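Local coordinates for Lin2722 protein (Listeria innocua, PDB 3DS8) that is of unknown function but has an alpha/beta-hydrolase fold and may act as a serine hydrolase, at residues A[18-22]-A[226-232]. Residues are numbered along the deposited sequence.
With SO4 (sulfate ion), chain C.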
ATOM      1  N   SER A  18      11.455  -6.907   4.428  1.00 13.92           N
ATOM      2  CA  SER A  18      10.219  -7.617   4.696  1.00 14.42           C
ATOM      3  C   SER A  18       9.456  -8.041   3.418  1.00 13.80           C
ATOM      4  O   SER A  18       8.712  -9.020   3.453  1.00 15.36           O
ATOM      5  CB  SER A  18       9.296  -6.759   5.537  1.00 15.17           C
ATOM      6  OG  SER A  18       9.729  -6.573   6.888  1.00 16.22           O
ATOM      7  N   LEU A  19       9.544  -7.262   2.340  1.00 13.02           N
ATOM      8  CA  LEU A  19       8.834  -7.593   1.089  1.00 14.05           C
ATOM      9  C   LEU A  19       9.804  -8.211   0.048  1.00 13.48           C
ATOM     10  O   LEU A  19       9.563  -8.159  -1.162  1.00 13.97           O
ATOM     11  CB  LEU A  19       8.089  -6.385   0.514  1.00 12.88           C
ATOM     12  CG  LEU A  19       6.716  -6.134   1.135  1.00 14.75           C
ATOM     13  CD1 LEU A  19       6.810  -5.758   2.653  1.00 15.84           C
ATOM     14  CD2 LEU A  19       5.902  -5.043   0.332  1.00 16.04           C
ATOM     15  N   ASP A  20      10.877  -8.822   0.520  1.00 14.04           N
ATOM     16  CA  ASP A  20      11.835  -9.457  -0.399  1.00 14.43           C
ATOM     17  C   ASP A  20      11.264 -10.632  -1.188  1.00 13.53           C
ATOM     18  O   ASP A  20      11.761 -10.921  -2.283  1.00 13.65           O
ATOM     19  CB  ASP A  20      13.111  -9.894   0.316  1.00 15.04           C
ATOM     20  CG  ASP A  20      14.126  -8.736   0.506  1.00 19.01           C
ATOM     21  OD1 ASP A  20      13.929  -7.600  -0.002  1.00 24.35           O
ATOM     22  OD2 ASP A  20      15.143  -8.986   1.149  1.00 20.87           O
ATOM     23  N   LYS A  21      10.240 -11.325  -0.690  1.00 13.64           N
ATOM     24  CA  LYS A  21       9.733 -12.438  -1.495  1.00 14.02           C
ATOM     25  C   LYS A  21       9.144 -11.854  -2.778  1.00 14.12           C
ATOM     26  O   LYS A  21       9.459 -12.311  -3.901  1.00 12.93           O
ATOM     27  CB  LYS A  21       8.744 -13.297  -0.760  1.00 14.25           C
ATOM     28  CG  LYS A  21       8.299 -14.528  -1.553  1.00 12.77           C
ATOM     29  CD  LYS A  21       7.269 -15.343  -0.822  1.00 13.64           C
ATOM     30  CE  LYS A  21       6.839 -16.609  -1.589  1.00 14.31           C
ATOM     31  NZ  LYS A  21       5.785 -17.408  -0.881  1.00 16.41           N
HETATM   32  N   MSE A  22       8.284 -10.872  -2.591  1.00 14.32           N
HETATM   33  CA  MSE A  22       7.706 -10.118  -3.702  1.00 16.41           C
HETATM   34  C   MSE A  22       8.757  -9.494  -4.607  1.00 14.28           C
HETATM   35  O   MSE A  22       8.733  -9.666  -5.834  1.00 13.55           O
HETATM   36  CB  MSE A  22       6.807  -9.005  -3.173  1.00 16.55           C
HETATM   37  CG  MSE A  22       6.171  -8.252  -4.285  1.00 18.92           C
HETATM   38 SE   MSE A  22       5.003  -6.925  -3.465  1.00 31.88          SE
HETATM   39  CE  MSE A  22       3.570  -8.153  -2.820  1.00 18.78           C
ATOM     40  N   HIS A 226       1.452 -10.650   2.703  1.00 14.63           N
ATOM     41  CA  HIS A 226       2.307 -10.084   1.622  1.00 14.04           C
ATOM     42  C   HIS A 226       3.250 -11.114   0.945  1.00 14.36           C
ATOM     43  O   HIS A 226       3.941 -10.747  -0.017  1.00 13.96           O
ATOM     44  CB  HIS A 226       3.126  -8.946   2.171  1.00 15.49           C
ATOM     45  CG  HIS A 226       4.106  -9.369   3.213  1.00 13.79           C
ATOM     46  ND1 HIS A 226       3.730 -10.004   4.376  1.00 16.75           N
ATOM     47  CD2 HIS A 226       5.450  -9.235   3.272  1.00 16.86           C
ATOM     48  CE1 HIS A 226       4.807 -10.273   5.091  1.00 16.73           C
ATOM     49  NE2 HIS A 226       5.870  -9.833   4.438  1.00 15.40           N
ATOM     50  N   GLU A 227       3.209 -12.360   1.406  1.00 14.56           N
ATOM     51  CA  GLU A 227       4.017 -13.450   0.849  1.00 14.81           C
ATOM     52  C   GLU A 227       3.215 -14.555   0.174  1.00 15.15           C
ATOM     53  O   GLU A 227       3.790 -15.505  -0.345  1.00 14.62           O
ATOM     54  CB  GLU A 227       4.864 -14.097   1.921  1.00 14.37           C
ATOM     55  CG  GLU A 227       5.908 -13.097   2.470  1.00 17.24           C
ATOM     56  CD  GLU A 227       6.885 -13.691   3.458  1.00 19.24           C
ATOM     57  OE1 GLU A 227       6.457 -14.544   4.259  1.00 23.01           O
ATOM     58  OE2 GLU A 227       8.100 -13.293   3.442  1.00 21.11           O
ATOM     59  N   THR A 228       1.900 -14.448   0.186  1.00 14.58           N
ATOM     60  CA  THR A 228       1.103 -15.522  -0.371  1.00 15.31           C
ATOM     61  C   THR A 228       1.271 -15.481  -1.888  1.00 14.05           C
ATOM     62  O   THR A 228       1.422 -14.389  -2.502  1.00 14.00           O
ATOM     63  CB  THR A 228      -0.377 -15.476  -0.015  1.00 14.85           C
ATOM     64  OG1 THR A 228      -0.976 -14.330  -0.594  1.00 13.73           O
ATOM     65  CG2 THR A 228      -0.612 -15.496   1.507  1.00 16.97           C
ATOM     66  N   PRO A 229       1.249 -16.649  -2.511  1.00 15.82           N
ATOM     67  CA  PRO A 229       1.257 -16.623  -3.952  1.00 16.74           C
ATOM     68  C   PRO A 229       0.181 -15.727  -4.543  1.00 16.87           C
ATOM     69  O   PRO A 229       0.445 -15.010  -5.511  1.00 16.91           O
ATOM     70  CB  PRO A 229       0.981 -18.085  -4.314  1.00 17.60           C
ATOM     71  CG  PRO A 229       1.646 -18.867  -3.228  1.00 17.23           C
ATOM     72  CD  PRO A 229       1.356 -18.019  -1.989  1.00 16.81           C
ATOM     73  N   LYS A 230      -1.038 -15.799  -4.018  1.00 17.15           N
ATOM     74  CA  LYS A 230      -2.094 -14.972  -4.591  1.00 17.82           C
ATOM     75  C   LYS A 230      -1.814 -13.466  -4.444  1.00 16.66           C
ATOM     76  O   LYS A 230      -2.165 -12.683  -5.343  1.00 17.26           O
ATOM     77  CB  LYS A 230      -3.437 -15.277  -3.948  1.00 18.82           C
ATOM     78  CG  LYS A 230      -4.573 -14.420  -4.467  1.00 21.58           C
ATOM     79  CD  LYS A 230      -4.789 -14.573  -6.033  1.00 25.20           C
ATOM     80  CE  LYS A 230      -6.137 -13.949  -6.492  1.00 27.03           C
ATOM     81  NZ  LYS A 230      -6.349 -14.114  -7.998  1.00 27.96           N
ATOM     82  N   SER A 231      -1.323 -13.047  -3.274  1.00 16.15           N
ATOM     83  CA  SER A 231      -0.949 -11.655  -3.061  1.00 15.44           C
ATOM     84  C   SER A 231       0.065 -11.188  -4.084  1.00 15.09           C
ATOM     85  O   SER A 231      -0.078 -10.133  -4.702  1.00 14.13           O
ATOM     86  CB  SER A 231      -0.406 -11.372  -1.639  1.00 15.24           C
ATOM     87  OG  SER A 231      -1.486 -11.347  -0.737  1.00 14.24           O
ATOM     88  N   ILE A 232       1.082 -11.991  -4.273  1.00 14.07           N
ATOM     89  CA  ILE A 232       2.148 -11.612  -5.213  1.00 14.62           C
ATOM     90  C   ILE A 232       1.651 -11.605  -6.667  1.00 14.00           C
ATOM     91  O   ILE A 232       1.947 -10.657  -7.452  1.00 13.31           O
ATOM     92  CB  ILE A 232       3.395 -12.491  -5.021  1.00 14.89           C
ATOM     93  CG1 ILE A 232       3.958 -12.207  -3.616  1.00 17.03           C
ATOM     94  CG2 ILE A 232       4.426 -12.144  -6.118  1.00 15.49           C
ATOM     95  CD1 ILE A 232       5.028 -13.205  -3.136  1.00 16.66           C
TER
HETATM   96  S   SO4 C 256       6.215  -7.332   7.965  1.00 32.47           S
HETATM   97  O1  SO4 C 256       6.054  -6.615   6.834  1.00 12.41           O
HETATM   98  O2  SO4 C 256       5.203  -8.420   8.140  1.00 33.26           O
HETATM   99  O3  SO4 C 256       7.535  -7.996   7.959  1.00 33.63           O
HETATM  100  O4  SO4 C 256       6.097  -6.445   9.163  1.00 36.65           O
HETATM  101  O   HOH W   1       8.738 -11.210   1.831  1.00 13.04           O
HETATM  102  O   HOH W   2       6.853 -10.227  -0.046  1.00 11.84           O
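His226 opens the contact with its ring turned to the loop that leads into helix 20-30. NE2 gives a weak hydrogen bond to Ser18 O (3.1 Å, bent to 122° at the proton), while Leu19 CD1 lies 3.8 Å from His226 CD2; an imidazole suits this place because its edge donates from NE2 and its CD2 carbon can meet an apolar methyl. Sulfate O1 sits over one ring face; the ion, probably from the crystallisation liquor, also accepts from Ser18 OG (2.8 Å to O3). Water 2 bridges His226 O and Met22 N, one of the amides at the start of helix 20-30.

Glu227 is partly exposed, and Glu227 OE2 accepts a hydrogen bond from water 1 (2.7 Å), which also donates to Ser18 O and accepts from Lys21 N. Lys21 NZ donates a hydrogen bond to the backbone Glu227 O (2.8 Å); the fully extended lysine lays its methylenes along Glu227 CB and Ile232 CD1 before reaching it.

Thr228 turns away and N-caps helix 229-240, OG1 accepting from Ser231 N (3.0 Å), and Pro229, with no amide proton to satisfy, suits the first turn. Ile232 then points back, its CG1 4.1 Å from Met22 CE (selenomethionine).

Two helix N-termini thus meet above the strand ends of an alpha/beta-hydrolase fold, beside a probable Ser102-His222-Asp188 triad.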